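Local coordinates for ricin B-related lectin (Polyporus squamosus, PDB 5MUA), which binds beta-galactose as a lectin and probably also acts as a calcium-dependent papain-like protease, here captured with the inhibitor E-64, at residues 164-167 with 168-172; 200-203 with 204-207; 254-257 with 258-261; 264-268 with 269-273. All coordinates share one frame; numbering follows the deposited sequence. Where two conformers were deposited one is given.

How the contacts relate
Along the chain the four contacts follow in series, each a local turn or hairpin. Contact 1 leads into strand 170-173, which runs parallel to strand 280-285. Contact 2 lies in the loop between helices 184-194 and 208-226, its centre about 26 Å from that of contact 1. Contacts 3 and 4 sit at successive turns of the antiparallel strands 246-255, 261-266 and 271-273, with centres about 17 Å apart. Contact 4 joins the others: A165 CB of contact 1 packs on F264 CZ, and Q268 OE1 reaches W201 CD1 of contact 2. The hairpin thus borders the E-64 pocket, near the calcium sites, while contact 3 lies away from it.

Contact 1: residues 164-167 with 168-172; sequences PALR and QDFKS
The phenyl ring of F170 carries L166 on one face: methyl CD2 stands 3.6 Å from the ring centroid, almost on the ring normal, and makes a CH-pi contact. Near the rim of the opposite face lies the backbone N of S172. The second methyl of L166 is placed to one side, with CD1 3.8 Å from F170 CD2, so both branches of the leucine rest on the ring. L160, from helix 153-162, and A281 also pack against F170.

The other flat group, the guanidinium of R167, meets the carboxylate of D169 at its edge. The arginine chain bends at chi3 (43°), which brings its NE side round to the acid. NE then donates to D169 OD1 at 2.9 Å, and NH2 to D169 OD2, also at 2.9 Å, a side-on salt bridge with one nitrogen for each oxygen. The NH2 bond is nearly straight (175°) and stays in the guanidinium plane. Because the two planes are turned 44° against each other, the carboxylate is not coplanar with its partner: OD1 is met on its syn side, OD2 from above the carboxylate plane. Both residues touch Y282, a residue of the E-64 pocket, and R167 touches K280 as well.

Between these two pairs the backbone closes on itself, F170 N donating to R167 O over 3.1 Å. This is a type I beta turn from R167 to F170, a chain corner between strand 166-167 and strand 170-173, braced by a salt bridge from its first residue, R167, to its third, D169, and by the leucine-phenylalanine packing at its base.

Contact 2: residues 200-203 with 204-207; sequences PWRS and EIFD. With CA (calcium ion), chain H; CA (calcium ion), chain I; E64 (N-[N-[1-hydroxycarboxyethyl-carbonyl]leucylamino-butyl]-guanidine), chain K.
D207, whose CB lies 3.5 Å from W201 NE1, bridges the two calcium ions. Its OD1 binds the calcium of chain H at 2.4 Å, and its OD2 binds the calcium of chain I at 2.5 Å. The first ion also takes E204 O, and the second takes O4 of E-64; D209 and D210 of the same chain, and D176 and S175 O of the second subunit, add further ligands to the pair of ions. W201 also binds the inhibitor, its NE1 donating in the ring plane to E64 O1 at 2.7 Å.

Next to the metals, S203 OG donates to E204 OE1 over 2.5 Å, coming from above the carboxylate plane. OG anti to the serine backbone N (chi1 -171°) and a glutamate chain bent at chi2 (75°) bring the two together. A water joins S203 OG to D207 OD2.

The backbone is closed by a single antiparallel bridge, R202 N to F206 O at 2.9 Å and F206 N to R202 O at 3.0 Å. Outside it, I205 CG2 rests on one face of the R202 guanidinium, 3.6 Å from NH1, while the arginine's nitrogens bond F227 O and N224 OD1 of the second subunit. The loop so folded sets D207 at the N-cap position of helix 208-226, beside C208 of the E-64 pocket: a papain-like active-site cleft with a two-calcium site built from two subunits.

Contact 3: residues 254-257 with 258-261; sequences VERG and NFST
With CG anti to the carbonyl carbon of its own residue (chi1 -69°), the ring of F259 swings back over the segment that precedes it. There F259 CD1 comes to 3.4 Å from E255 O, and R256 O lies over one face of the ring, toward its rim. V254 CG2 meets F259 CD1 at 4.3 Å. V181, K148 and Q151 also touch the phenylalanine.

In N258, CG lies opposite the backbone N (chi1 -177°), and OD1 reaches forward along the chain to accept S260 N at 3.0 Å. This is an Asx turn laid on a type I beta turn from N258 to T261, the latter closed by T261 N to N258 O, again 3.0 Å. Together they link strand 246-255 to strand 261-266, antiparallel neighbours in the sheet. At the start of the turn N258 N donates to E255 O at 3.2 Å, while E255 N to T261 O is a weak bond. V254 CA adds a C-H contact to T261 O at 3.3 Å.

On the other face, E255 CG crosses over T261, 4.0 Å from its CG2. The carboxylate then leads away from the turn, and its OE2 forms a salt bridge with R184 and a hydrogen bond with T263. R256 points away from the turn, its guanidinium held by V181 O and by Y10 OH on strand 7-13.

Contact 4: residues 264-268 with 269-273; sequences FFEPQ and NGTYS
Strands 261-266 and 271-273 form a beta hairpin in which F264 and S273 are a hydrogen-bonded pair and F265 faces Y272 in the non-hydrogen-bonded site beside it. F264 N donates to S273 O and S273 N to F264 O, both at 2.9 Å. With CG opposite its backbone N (chi1 -177°), the F265 ring lies beside G270 and turns an edge toward the face of Y272, planes at 63° and centroids 5.0 Å apart, with F265 CD1 3.6 Å from Y272 CE2. F215 stacks on F265, and R184 makes a cation-pi contact with Y272, whose OH bonds S188.

At the turn, E266 O accepts two donors, G270 N at 2.9 Å and N269 N at 3.2 Å. N269 OD1 is doubly bound as well: T271 N closes an Asx turn and T271 OG1 adds a 2.6 Å bond from the same face of the amide. CG of E266 packs against N269 OD1, the two flat ends almost perpendicular.

The E266 carboxylate is gripped at both oxygens, OE1 by Q268 N through its anti lone pair and OE2 by H248 NE2. Since H248 ND1 bonds E-64, E266 is a second-shell residue that probably helps orient this imidazole toward the inhibitor.

Contact 1: residues 164-167 with 168-172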
loop_
_atom_site.group_PDB
_atom_site.type_symbol
_atom_site.label_atom_id
_atom_site.label_comp_id
_atom_site.label_asym_id
_atom_site.label_seq_id
_atom_site.Cartn_x
_atom_site.Cartn_y
_atom_site.Cartn_z
ATOM N N PRO B 164 -1.171 -12.228 21.971
ATOM C CA PRO B 164 0.018 -12.251 22.775
ATOM C C PRO B 164 1.210 -11.581 22.051
ATOM O O PRO B 164 2.288 -11.632 22.566
ATOM C CB PRO B 164 0.334 -13.769 22.931
ATOM C CG PRO B 164 -0.245 -14.376 21.738
ATOM C CD PRO B 164 -1.462 -13.550 21.386
ATOM N N ALA B 165 0.998 -10.921 20.916
ATOM C CA ALA B 165 2.154 -10.541 20.055
ATOM C C ALA B 165 2.412 -9.029 20.108
ATOM O O ALA B 165 2.936 -8.500 19.123
ATOM C CB ALA B 165 1.849 -11.005 18.620
ATOM N N LEU B 166 2.012 -8.336 21.181
ATOM C CA LEU B 166 2.137 -6.887 21.261
ATOM C C LEU B 166 3.123 -6.459 22.345
ATOM O O LEU B 166 3.225 -7.092 23.403
ATOM C CB LEU B 166 0.823 -6.264 21.643
ATOM C CG LEU B 166 -0.334 -6.733 20.818
ATOM C CD1 LEU B 166 -1.582 -6.072 21.387
ATOM C CD2 LEU B 166 -0.174 -6.482 19.346
ATOM N N ARG B 167 3.826 -5.371 22.072
ATOM C CA ARG B 167 4.566 -4.630 23.066
ATOM C C ARG B 167 3.595 -3.794 23.891
ATOM O O ARG B 167 2.475 -3.513 23.457
ATOM C CB ARG B 167 5.572 -3.661 22.357
ATOM C CG ARG B 167 6.629 -4.400 21.533
ATOM C CD ARG B 167 7.428 -3.500 20.556
ATOM N NE ARG B 167 7.790 -2.249 21.211
ATOM C CZ ARG B 167 8.957 -1.980 21.775
ATOM N NH1 ARG B 167 9.955 -2.852 21.739
ATOM N NH2 ARG B 167 9.124 -0.817 22.384
ATOM N N GLN B 168 4.068 -3.329 25.030
ATOM C CA GLN B 168 3.325 -2.431 25.944
ATOM C C GLN B 168 2.952 -1.146 25.314
ATOM O O GLN B 168 1.922 -0.574 25.627
ATOM C CB GLN B 168 4.109 -2.119 27.263
ATOM C CG GLN B 168 4.301 -3.313 28.161
ATOM C CD GLN B 168 4.509 -3.029 29.698
ATOM O OE1 GLN B 168 5.428 -2.302 30.149
ATOM N NE2 GLN B 168 3.637 -3.656 30.507
ATOM N N ASP B 169 3.786 -0.687 24.395
ATOM C CA ASP B 169 3.565 0.557 23.731
ATOM C C ASP B 169 2.808 0.457 22.411
ATOM O O ASP B 169 2.709 1.460 21.646
ATOM C CB ASP B 169 4.925 1.293 23.538
ATOM C CG ASP B 169 5.886 0.569 22.608
ATOM O OD1 ASP B 169 5.645 -0.548 22.117
ATOM O OD2 ASP B 169 6.980 1.123 22.320
ATOM N N PHE B 170 2.213 -0.706 22.163
ATOM C CA PHE B 170 1.528 -0.948 20.894
ATOM C C PHE B 170 0.422 0.067 20.711
ATOM O O PHE B 170 -0.357 0.312 21.630
ATOM C CB PHE B 170 0.827 -2.287 20.924
ATOM C CG PHE B 170 0.083 -2.626 19.660
ATOM C CD1 PHE B 170 0.769 -2.904 18.526
ATOM C CD2 PHE B 170 -1.287 -2.734 19.655
ATOM C CE1 PHE B 170 0.128 -3.222 17.331
ATOM C CE2 PHE B 170 -1.934 -3.115 18.517
ATOM C CZ PHE B 170 -1.236 -3.348 17.330
ATOM N N LYS B 171 0.365 0.664 19.538
ATOM C CA LYS B 171 -0.800 1.454 19.090
ATOM C C LYS B 171 -1.269 0.971 17.736
ATOM O O LYS B 171 -0.464 0.633 16.868
ATOM C CB LYS B 171 -0.431 2.913 18.921
ATOM C CG LYS B 171 0.239 3.615 20.104
ATOM C CD LYS B 171 -0.725 4.030 21.204
ATOM C CE LYS B 171 -0.019 4.833 22.306
ATOM N NZ LYS B 171 0.500 3.903 23.348
ATOM N N SER B 172 -2.578 0.958 17.549
ATOM C CA SER B 172 -3.138 0.582 16.316
ATOM C C SER B 172 -4.180 1.622 15.895
ATOM O O SER B 172 -4.678 2.407 16.735
ATOM C CB SER B 172 -3.773 -0.792 16.433
ATOM O OG SER B 172 -4.745 -0.785 17.445
#

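Contact 2: residues 200-203 with 204-207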
loop_
_atom_site.group_PDB
_atom_site.type_symbol
_atom_site.label_atom_id
_atom_site.label_comp_id
_atom_site.label_asym_id
_atom_site.label_seq_id
_atom_site.Cartn_x
_atom_site.Cartn_y
_atom_site.Cartn_z
ATOM N N PRO B 200 13.433 -9.022 -5.545
ATOM C CA PRO B 200 14.498 -9.166 -4.536
ATOM C C PRO B 200 14.400 -8.143 -3.361
ATOM O O PRO B 200 13.997 -7.002 -3.601
ATOM C CB PRO B 200 15.808 -8.896 -5.365
ATOM C CG PRO B 200 15.450 -9.104 -6.810
ATOM C CD PRO B 200 13.929 -8.815 -6.911
ATOM N N TRP B 201 14.829 -8.554 -2.174
ATOM C CA TRP B 201 14.919 -7.709 -1.045
ATOM C C TRP B 201 16.088 -6.781 -1.264
ATOM O O TRP B 201 17.184 -7.225 -1.565
ATOM C CB TRP B 201 15.096 -8.477 0.244
ATOM C CG TRP B 201 15.212 -7.729 1.498
ATOM C CD1 TRP B 201 14.195 -7.512 2.414
ATOM C CD2 TRP B 201 16.375 -7.121 2.089
ATOM N NE1 TRP B 201 14.626 -6.799 3.475
ATOM C CE2 TRP B 201 15.951 -6.506 3.306
ATOM C CE3 TRP B 201 17.715 -6.994 1.712
ATOM C CZ2 TRP B 201 16.815 -5.805 4.139
ATOM C CZ3 TRP B 201 18.571 -6.269 2.530
ATOM C CH2 TRP B 201 18.119 -5.705 3.748
ATOM N N ARG B 202 15.857 -5.484 -1.051
ATOM C CA ARG B 202 16.994 -4.536 -1.086
ATOM C C ARG B 202 16.813 -3.557 0.025
ATOM O O ARG B 202 15.696 -2.970 0.228
ATOM C CB ARG B 202 17.139 -3.869 -2.432
ATOM C CG ARG B 202 17.199 -4.834 -3.623
ATOM C CD ARG B 202 17.607 -4.149 -4.945
ATOM N NE ARG B 202 16.461 -3.404 -5.520
ATOM C CZ ARG B 202 16.481 -2.140 -5.907
ATOM N NH1 ARG B 202 17.630 -1.426 -5.831
ATOM N NH2 ARG B 202 15.400 -1.571 -6.394
ATOM N N SER B 203 17.914 -3.304 0.722
ATOM C CA SER B 203 17.900 -2.509 1.910
ATOM C C SER B 203 17.374 -1.104 1.649
ATOM O O SER B 203 17.801 -0.477 0.697
ATOM C CB SER B 203 19.289 -2.451 2.516
ATOM O OG SER B 203 19.217 -1.845 3.788
ATOM N N GLU B 204 16.451 -0.657 2.496
ATOM C CA GLU B 204 15.725 0.676 2.390
ATOM C C GLU B 204 14.816 0.846 1.198
ATOM O O GLU B 204 13.624 1.213 1.348
ATOM C CB GLU B 204 16.688 1.844 2.521
ATOM C CG GLU B 204 17.264 2.062 3.940
ATOM C CD GLU B 204 18.342 1.055 4.334
ATOM O OE1 GLU B 204 19.155 0.670 3.458
ATOM O OE2 GLU B 204 18.360 0.700 5.536
ATOM N N ILE B 205 15.313 0.597 -0.011
ATOM C CA ILE B 205 14.626 0.924 -1.219
ATOM C C ILE B 205 13.470 -0.069 -1.527
ATOM O O ILE B 205 12.476 0.302 -2.092
ATOM C CB ILE B 205 15.663 1.033 -2.349
ATOM C CG1 ILE B 205 15.093 1.713 -3.577
ATOM C CG2 ILE B 205 16.292 -0.338 -2.715
ATOM C CD1 ILE B 205 14.525 3.125 -3.386
ATOM N N PHE B 206 13.658 -1.306 -1.119
ATOM C CA PHE B 206 12.581 -2.284 -1.148
ATOM C C PHE B 206 12.827 -3.398 -0.139
ATOM O O PHE B 206 13.192 -4.504 -0.447
ATOM C CB PHE B 206 12.325 -2.822 -2.545
ATOM C CG PHE B 206 10.893 -3.202 -2.724
ATOM C CD1 PHE B 206 9.942 -2.228 -3.056
ATOM C CD2 PHE B 206 10.493 -4.490 -2.521
ATOM C CE1 PHE B 206 8.597 -2.516 -3.210
ATOM C CE2 PHE B 206 9.121 -4.790 -2.634
ATOM C CZ PHE B 206 8.191 -3.824 -2.983
ATOM N N ASP B 207 12.558 -3.051 1.113
ATOM C CA ASP B 207 12.805 -3.840 2.288
ATOM C C ASP B 207 11.469 -4.150 3.045
ATOM O O ASP B 207 10.389 -4.007 2.447
ATOM C CB ASP B 207 13.983 -3.355 3.096
ATOM C CG ASP B 207 13.812 -1.937 3.639
ATOM O OD1 ASP B 207 12.797 -1.270 3.242
ATOM O OD2 ASP B 207 14.607 -1.578 4.552
HETATM CA CA CA H . 11.832 0.847 2.908
HETATM CA CA CA I . 13.289 -0.011 5.949
HETATM C C1 E64 K . 13.467 -6.023 6.981
HETATM O O1 E64 K . 13.729 -5.859 5.792
HETATM O O2 E64 K . 13.507 -7.152 7.568
HETATM C C2 E64 K . 12.961 -4.875 7.757
HETATM C C3 E64 K . 13.805 -3.636 7.453
HETATM O O3 E64 K . 14.992 -4.034 8.120
HETATM C C4 E64 K . 13.261 -2.397 8.067
HETATM O O4 E64 K . 12.634 -1.614 7.432
HETATM N N1 E64 K . 13.404 -2.243 9.343
HETATM C C6 E64 K . 12.933 -1.100 10.111
HETATM C C7 E64 K . 11.710 -1.238 10.998
HETATM C C8 E64 K . 10.498 -1.853 10.312
HETATM C C9 E64 K . 9.867 -0.840 9.355
HETATM C C10 E64 K . 9.551 -2.240 11.366
HETATM C C11 E64 K . 14.006 -0.206 10.691
HETATM O O5 E64 K . 14.461 -0.554 11.770
HETATM N N2 E64 K . 14.428 0.873 10.079
HETATM C C12 E64 K . 15.310 1.887 10.691
HETATM C C13 E64 K . 14.587 3.226 10.760
HETATM C C14 E64 K . 15.452 4.424 11.229
HETATM C C15 E64 K . 14.833 5.073 12.465
HETATM N N3 E64 K . 15.417 6.409 12.634
HETATM C C16 E64 K . 15.025 7.323 13.505
HETATM N N4 E64 K . 14.119 7.029 14.457
HETATM N N5 E64 K . 15.522 8.598 13.381
HETATM O O HOH W 1 16.677 -2.606 5.703
HETATM O O HOH W 2 15.493 0.019 7.203
HETATM O O HOH W 3 10.616 2.481 1.472
#

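Contact 3: residues 254-257 with 258-261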
loop_
_atom_site.group_PDB
_atom_site.type_symbol
_atom_site.label_atom_id
_atom_site.label_comp_id
_atom_site.label_asym_id
_atom_site.label_seq_id
_atom_site.Cartn_x
_atom_site.Cartn_y
_atom_site.Cartn_z
ATOM N N VAL B 254 -7.018 -12.319 10.736
ATOM C CA VAL B 254 -7.717 -13.241 11.650
ATOM C C VAL B 254 -8.198 -14.371 10.832
ATOM O O VAL B 254 -8.305 -14.297 9.626
ATOM C CB VAL B 254 -8.822 -12.593 12.532
ATOM C CG1 VAL B 254 -8.295 -11.413 13.309
ATOM C CG2 VAL B 254 -10.012 -12.130 11.740
ATOM N N GLU B 255 -8.458 -15.486 11.511
ATOM C CA GLU B 255 -8.725 -16.749 10.862
ATOM C C GLU B 255 -10.232 -16.907 10.744
ATOM O O GLU B 255 -10.951 -16.657 11.688
ATOM C CB GLU B 255 -8.198 -17.916 11.755
ATOM C CG GLU B 255 -6.677 -18.078 11.799
ATOM C CD GLU B 255 -6.154 -18.571 10.480
ATOM O OE1 GLU B 255 -6.826 -19.367 9.804
ATOM O OE2 GLU B 255 -5.062 -18.208 10.125
ATOM N N ARG B 256 -10.684 -17.402 9.605
ATOM C CA ARG B 256 -12.073 -17.823 9.505
ATOM C C ARG B 256 -12.565 -18.853 10.464
ATOM O O ARG B 256 -13.686 -18.735 10.944
ATOM C CB ARG B 256 -12.414 -18.246 8.117
ATOM C CG ARG B 256 -13.228 -17.116 7.535
ATOM C CD ARG B 256 -13.669 -17.553 6.252
ATOM N NE ARG B 256 -13.722 -16.483 5.302
ATOM C CZ ARG B 256 -14.156 -16.707 4.084
ATOM N NH1 ARG B 256 -14.640 -17.943 3.808
ATOM N NH2 ARG B 256 -14.198 -15.711 3.215
ATOM N N GLY B 257 -11.722 -19.817 10.780
ATOM C CA GLY B 257 -12.128 -20.875 11.771
ATOM C C GLY B 257 -12.145 -20.378 13.178
ATOM O O GLY B 257 -12.726 -21.005 14.072
ATOM N N ASN B 258 -11.486 -19.249 13.440
ATOM C CA ASN B 258 -11.493 -18.698 14.766
ATOM C C ASN B 258 -11.090 -17.247 14.719
ATOM O O ASN B 258 -9.877 -16.927 14.635
ATOM C CB ASN B 258 -10.502 -19.438 15.668
ATOM C CG ASN B 258 -10.537 -18.942 17.105
ATOM O OD1 ASN B 258 -11.112 -17.889 17.470
ATOM N ND2 ASN B 258 -9.931 -19.723 17.950
ATOM N N PHE B 259 -12.080 -16.379 14.859
ATOM C CA PHE B 259 -11.858 -14.988 14.570
ATOM C C PHE B 259 -11.009 -14.337 15.665
ATOM O O PHE B 259 -10.559 -13.236 15.462
ATOM C CB PHE B 259 -13.170 -14.242 14.502
ATOM C CG PHE B 259 -14.038 -14.594 13.338
ATOM C CD1 PHE B 259 -13.561 -14.518 12.044
ATOM C CD2 PHE B 259 -15.402 -14.848 13.538
ATOM C CE1 PHE B 259 -14.383 -14.770 10.947
ATOM C CE2 PHE B 259 -16.225 -15.088 12.453
ATOM C CZ PHE B 259 -15.714 -15.050 11.157
ATOM N N SER B 260 -10.835 -15.000 16.795
ATOM C CA SER B 260 -9.989 -14.484 17.882
ATOM C C SER B 260 -8.520 -14.804 17.662
ATOM O O SER B 260 -7.669 -14.303 18.379
ATOM C CB SER B 260 -10.435 -15.061 19.223
ATOM O OG SER B 260 -11.677 -14.546 19.565
ATOM N N THR B 261 -8.182 -15.606 16.665
ATOM C CA THR B 261 -6.781 -15.959 16.434
ATOM C C THR B 261 -6.187 -14.919 15.458
ATOM O O THR B 261 -6.674 -14.831 14.325
ATOM C CB THR B 261 -6.669 -17.354 15.770
ATOM O OG1 THR B 261 -7.310 -18.319 16.616
ATOM C CG2 THR B 261 -5.213 -17.799 15.505
#

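Contact 4: residues 264-268 with 269-273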
loop_
_atom_site.group_PDB
_atom_site.type_symbol
_atom_site.label_atom_id
_atom_site.label_comp_id
_atom_site.label_asym_id
_atom_site.label_seq_id
_atom_site.Cartn_x
_atom_site.Cartn_y
_atom_site.Cartn_z
ATOM N N PHE B 264 0.003 -14.340 11.408
ATOM C CA PHE B 264 0.960 -13.420 10.796
ATOM C C PHE B 264 1.380 -13.967 9.453
ATOM O O PHE B 264 1.344 -15.196 9.150
ATOM C CB PHE B 264 2.089 -13.126 11.768
ATOM C CG PHE B 264 1.616 -12.718 13.093
ATOM C CD1 PHE B 264 1.312 -11.386 13.364
ATOM C CD2 PHE B 264 1.376 -13.672 14.084
ATOM C CE1 PHE B 264 0.841 -11.000 14.605
ATOM C CE2 PHE B 264 0.851 -13.305 15.328
ATOM C CZ PHE B 264 0.589 -11.972 15.600
ATOM N N PHE B 265 1.730 -13.022 8.577
ATOM C CA PHE B 265 1.990 -13.284 7.207
ATOM C C PHE B 265 3.260 -12.523 6.774
ATOM O O PHE B 265 3.421 -11.329 7.074
ATOM C CB PHE B 265 0.789 -12.891 6.348
ATOM C CG PHE B 265 0.958 -13.211 4.864
ATOM C CD1 PHE B 265 0.773 -14.510 4.393
ATOM C CD2 PHE B 265 1.302 -12.231 3.944
ATOM C CE1 PHE B 265 0.886 -14.807 3.044
ATOM C CE2 PHE B 265 1.441 -12.523 2.586
ATOM C CZ PHE B 265 1.238 -13.800 2.128
ATOM N N GLU B 266 4.179 -13.252 6.152
ATOM C CA GLU B 266 5.440 -12.688 5.680
ATOM C C GLU B 266 5.322 -12.352 4.193
ATOM O O GLU B 266 5.383 -13.248 3.356
ATOM C CB GLU B 266 6.593 -13.653 5.939
ATOM C CG GLU B 266 7.906 -13.232 5.306
ATOM C CD GLU B 266 8.211 -11.805 5.727
ATOM O OE1 GLU B 266 8.152 -10.953 4.876
ATOM O OE2 GLU B 266 8.487 -11.619 6.906
ATOM N N PRO B 267 5.191 -11.048 3.814
ATOM C CA PRO B 267 4.931 -10.743 2.421
ATOM C C PRO B 267 6.169 -10.897 1.479
ATOM O O PRO B 267 5.996 -10.841 0.282
ATOM C CB PRO B 267 4.494 -9.249 2.465
ATOM C CG PRO B 267 5.185 -8.726 3.654
ATOM C CD PRO B 267 5.038 -9.847 4.659
ATOM N N GLN B 268 7.356 -11.140 2.016
ATOM C CA GLN B 268 8.503 -11.493 1.182
ATOM C C GLN B 268 8.428 -12.893 0.635
ATOM O O GLN B 268 8.924 -13.078 -0.473
ATOM C CB GLN B 268 9.812 -11.419 1.930
ATOM C CG GLN B 268 10.111 -9.984 2.280
ATOM C CD GLN B 268 11.417 -9.867 2.977
ATOM O OE1 GLN B 268 12.429 -10.454 2.552
ATOM N NE2 GLN B 268 11.425 -9.121 4.028
ATOM N N ASN B 269 7.712 -13.827 1.305
ATOM C CA ASN B 269 7.761 -15.223 0.820
ATOM C C ASN B 269 6.461 -15.977 0.981
ATOM O O ASN B 269 6.433 -17.181 0.793
ATOM C CB ASN B 269 8.871 -15.995 1.497
ATOM C CG ASN B 269 8.697 -16.113 3.017
ATOM O OD1 ASN B 269 7.627 -15.994 3.563
ATOM N ND2 ASN B 269 9.793 -16.271 3.705
ATOM N N GLY B 270 5.392 -15.289 1.354
ATOM C CA GLY B 270 4.061 -15.907 1.338
ATOM C C GLY B 270 3.772 -16.912 2.468
ATOM O O GLY B 270 2.830 -17.678 2.334
ATOM N N THR B 271 4.564 -16.922 3.534
ATOM C CA THR B 271 4.416 -17.848 4.638
ATOM C C THR B 271 3.658 -17.247 5.781
ATOM O O THR B 271 3.572 -16.028 5.906
ATOM C CB THR B 271 5.745 -18.406 5.126
ATOM O OG1 THR B 271 6.557 -17.325 5.581
ATOM C CG2 THR B 271 6.505 -19.211 4.013
ATOM N N TYR B 272 3.073 -18.122 6.577
ATOM C CA TYR B 272 2.222 -17.804 7.664
ATOM C C TYR B 272 2.970 -18.248 8.906
ATOM O O TYR B 272 3.762 -19.199 8.842
ATOM C CB TYR B 272 0.886 -18.567 7.522
ATOM C CG TYR B 272 -0.000 -18.158 6.371
ATOM C CD1 TYR B 272 0.151 -18.705 5.134
ATOM C CD2 TYR B 272 -1.011 -17.205 6.526
ATOM C CE1 TYR B 272 -0.611 -18.325 4.076
ATOM C CE2 TYR B 272 -1.800 -16.838 5.456
ATOM C CZ TYR B 272 -1.588 -17.392 4.219
ATOM O OH TYR B 272 -2.372 -17.094 3.079
ATOM N N SER B 273 2.743 -17.557 10.017
ATOM C CA SER B 273 3.338 -17.870 11.293
ATOM C C SER B 273 2.260 -17.627 12.373
ATOM O O SER B 273 1.469 -16.670 12.288
ATOM C CB SER B 273 4.506 -16.932 11.516
ATOM O OG SER B 273 4.870 -16.898 12.890
#